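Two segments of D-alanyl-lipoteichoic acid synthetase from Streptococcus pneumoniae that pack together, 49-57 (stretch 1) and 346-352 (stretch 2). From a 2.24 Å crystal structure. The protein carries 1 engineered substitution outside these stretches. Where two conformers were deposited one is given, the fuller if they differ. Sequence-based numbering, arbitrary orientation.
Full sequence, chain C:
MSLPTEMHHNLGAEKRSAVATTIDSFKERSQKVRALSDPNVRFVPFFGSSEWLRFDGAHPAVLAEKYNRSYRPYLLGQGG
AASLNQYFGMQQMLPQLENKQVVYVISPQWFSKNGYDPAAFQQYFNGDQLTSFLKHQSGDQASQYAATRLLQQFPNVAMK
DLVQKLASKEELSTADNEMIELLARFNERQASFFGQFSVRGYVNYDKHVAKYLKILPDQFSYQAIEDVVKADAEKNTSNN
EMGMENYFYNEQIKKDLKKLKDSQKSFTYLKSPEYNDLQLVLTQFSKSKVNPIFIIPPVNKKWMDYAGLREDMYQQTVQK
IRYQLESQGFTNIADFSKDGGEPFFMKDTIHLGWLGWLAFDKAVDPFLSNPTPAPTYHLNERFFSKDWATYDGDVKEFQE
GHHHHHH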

# COMPACT_ATOMS: atom_id res chain seq x y z
N SER C 49 -17.91 11.94 -34.74
CA SER C 49 -16.73 12.81 -34.82
C SER C 49 -17.17 14.27 -34.89
O SER C 49 -17.69 14.80 -33.90
CB SER C 49 -15.82 12.44 -36.00
OG SER C 49 -16.52 12.50 -37.24
N SER C 50 -16.98 14.91 -36.04
CA SER C 50 -17.36 16.31 -36.23
C SER C 50 -18.81 16.45 -36.71
O SER C 50 -19.23 17.55 -37.08
CB SER C 50 -16.43 16.99 -37.24
OG SER C 50 -15.15 16.40 -37.27
N GLU C 51 -19.54 15.34 -36.68
CA GLU C 51 -20.91 15.28 -37.19
C GLU C 51 -21.88 16.21 -36.46
O GLU C 51 -22.75 16.80 -37.08
CB GLU C 51 -21.45 13.84 -37.14
CG GLU C 51 -21.21 13.02 -38.41
CD GLU C 51 -19.79 12.48 -38.54
OE1 GLU C 51 -19.40 12.11 -39.67
OE2 GLU C 51 -19.07 12.40 -37.51
N TRP C 52 -21.71 16.34 -35.15
CA TRP C 52 -22.62 17.15 -34.33
C TRP C 52 -22.20 18.60 -34.20
O TRP C 52 -22.89 19.39 -33.55
CB TRP C 52 -22.79 16.55 -32.92
CG TRP C 52 -22.67 15.05 -32.84
CD1 TRP C 52 -21.69 14.35 -32.19
CD2 TRP C 52 -23.55 14.08 -33.41
NE1 TRP C 52 -21.90 13.00 -32.33
CE2 TRP C 52 -23.04 12.80 -33.07
CE3 TRP C 52 -24.72 14.16 -34.18
CZ2 TRP C 52 -23.65 11.62 -33.48
CZ3 TRP C 52 -25.33 12.97 -34.58
CH2 TRP C 52 -24.80 11.72 -34.23
N LEU C 53 -21.06 18.96 -34.80
CA LEU C 53 -20.47 20.29 -34.64
C LEU C 53 -21.23 21.43 -35.33
O LEU C 53 -21.38 22.50 -34.75
CB LEU C 53 -19.01 20.29 -35.08
CG LEU C 53 -17.98 19.98 -33.99
CD1 LEU C 53 -16.62 19.76 -34.62
CD2 LEU C 53 -17.92 21.11 -32.96
N ARG C 54 -21.68 21.19 -36.56
CA ARG C 54 -22.43 22.20 -37.30
C ARG C 54 -23.94 22.01 -37.15
O ARG C 54 -24.48 20.95 -37.48
CB ARG C 54 -22.02 22.24 -38.78
CG ARG C 54 -20.68 22.92 -39.07
CD ARG C 54 -20.77 24.46 -39.08
NE ARG C 54 -20.42 25.05 -37.78
CZ ARG C 54 -21.28 25.64 -36.96
NH1 ARG C 54 -20.85 26.14 -35.81
NH2 ARG C 54 -22.57 25.74 -37.27
N PHE C 55 -24.60 23.05 -36.65
CA PHE C 55 -26.02 23.01 -36.33
C PHE C 55 -26.85 23.71 -37.39
O PHE C 55 -26.42 24.70 -37.99
CB PHE C 55 -26.26 23.70 -34.98
CG PHE C 55 -25.76 22.93 -33.79
CD1 PHE C 55 -24.40 22.86 -33.49
CD2 PHE C 55 -26.66 22.30 -32.93
CE1 PHE C 55 -23.94 22.17 -32.38
CE2 PHE C 55 -26.20 21.60 -31.81
CZ PHE C 55 -24.84 21.53 -31.54
N ASP C 56 -28.05 23.17 -37.63
CA ASP C 56 -29.08 23.84 -38.43
C ASP C 56 -30.46 23.60 -37.82
O ASP C 56 -30.56 23.13 -36.68
CB ASP C 56 -29.01 23.44 -39.92
CG ASP C 56 -29.09 21.94 -40.15
OD1 ASP C 56 -28.09 21.36 -40.62
OD2 ASP C 56 -30.14 21.33 -39.87
N GLY C 57 -31.51 23.91 -38.57
CA GLY C 57 -32.89 23.78 -38.08
C GLY C 57 -33.37 22.35 -37.93
O GLY C 57 -34.31 22.08 -37.19
N MET C 346 -26.18 16.94 -47.68
CA MET C 346 -24.83 17.09 -47.18
C MET C 346 -24.57 18.54 -46.77
O MET C 346 -25.04 19.47 -47.45
CB MET C 346 -23.85 16.68 -48.27
CG MET C 346 -22.69 15.82 -47.82
SD MET C 346 -23.01 14.06 -47.92
CE MET C 346 -23.55 13.76 -46.24
N LYS C 347 -23.86 18.73 -45.67
CA LYS C 347 -23.45 20.06 -45.22
C LYS C 347 -22.12 20.45 -45.88
O LYS C 347 -21.93 21.60 -46.29
CB LYS C 347 -23.34 20.10 -43.69
CG LYS C 347 -22.85 21.43 -43.10
CD LYS C 347 -23.92 22.54 -43.16
CE LYS C 347 -24.57 22.77 -41.80
NZ LYS C 347 -25.42 21.63 -41.37
N ASP C 348 -21.21 19.48 -45.99
CA ASP C 348 -19.93 19.69 -46.65
C ASP C 348 -19.52 18.48 -47.51
O ASP C 348 -20.33 17.97 -48.28
CB ASP C 348 -18.84 20.09 -45.64
CG ASP C 348 -18.82 19.22 -44.39
OD1 ASP C 348 -18.71 17.98 -44.51
OD2 ASP C 348 -18.87 19.79 -43.27
N THR C 349 -18.27 18.04 -47.38
CA THR C 349 -17.78 16.90 -48.16
C THR C 349 -18.17 15.55 -47.56
O THR C 349 -18.39 14.58 -48.29
CB THR C 349 -16.23 16.98 -48.37
OG1 THR C 349 -15.75 15.76 -48.94
CG2 THR C 349 -15.49 17.22 -47.05
N ILE C 350 -18.26 15.48 -46.23
CA ILE C 350 -18.38 14.21 -45.52
C ILE C 350 -19.45 14.18 -44.43
O ILE C 350 -19.82 13.11 -43.95
CB ILE C 350 -17.02 13.75 -44.91
CG1 ILE C 350 -16.36 14.90 -44.13
CG2 ILE C 350 -16.09 13.19 -46.00
CD1 ILE C 350 -15.20 14.47 -43.25
N HIS C 351 -19.96 15.35 -44.05
CA HIS C 351 -20.89 15.46 -42.93
C HIS C 351 -22.34 15.65 -43.34
O HIS C 351 -22.63 16.43 -44.25
CB HIS C 351 -20.48 16.59 -41.98
CG HIS C 351 -19.13 16.40 -41.36
ND1 HIS C 351 -18.15 17.37 -41.41
CD2 HIS C 351 -18.58 15.35 -40.71
CE1 HIS C 351 -17.07 16.93 -40.80
NE2 HIS C 351 -17.30 15.70 -40.37
N LEU C 352 -23.22 14.92 -42.66
CA LEU C 352 -24.67 15.10 -42.76
C LEU C 352 -25.05 16.51 -42.33
O LEU C 352 -24.45 17.07 -41.41
CB LEU C 352 -25.41 14.10 -41.87
CG LEU C 352 -26.14 12.88 -42.44
CD1 LEU C 352 -25.26 12.02 -43.32
CD2 LEU C 352 -26.71 12.05 -41.30

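Two irregular segments, at least 291 residues apart in sequence wherever they touch, meet over a small interface that buries 333 Å² in total. Met346, at the start of stretch 2, lies out of reach of stretch 1. Lys347 makes the one polar link between the segments: its CA-to-CB bond points toward stretch 1, and the chain runs past Arg54 to Asp56, where Lys347 NZ donates a hydrogen bond to Asp56 OD1 at 2.8 Å. The opposite charges make this pair a salt bridge, and both residues are buried, so the lysine charge is matched away from bulk solvent. On the way, Lys347 CE packs against Arg54 CB at 4.0 Å; the arginine starts toward stretch 2, but its end leads away, leaving aliphatic carbon to make this contact. Asp348 does not touch stretch 1 but organises the turn of its own segment. Asp348 OD1 accepts hydrogen bonds from Ile350 N (3.1 Å) and His351 N (2.9 Å), while Asp348 OD2 accepts one from His351 ND1 (3.1 Å), tying down the imidazole. The backbone bond from Lys347 N to His351 O (3.0 Å) closes the same loop. Thr349 is out of reach, and Ile350 contributes little beyond its carbonyl, with Ile350 O 4.4 Å from Glu51 OE1. His351 is the second main point of contact. With ND1 held by Asp348, the His351 ring brings NE2 to 3.5 Å from Ser50 CB and has Ser50 C over one face. Glu51 OE1 sits at the ring edge, near its plane, 3.5 Å from His351 CD2. The other carboxylate oxygen serves its own segment: Glu51 OE2 accepts hydrogen bonds from Ser49 N (3.0 Å) and Ser49 OG (2.6 Å). Leu352, whose CA-to-CB bond points sideways, ends the stretch without touching stretch 1.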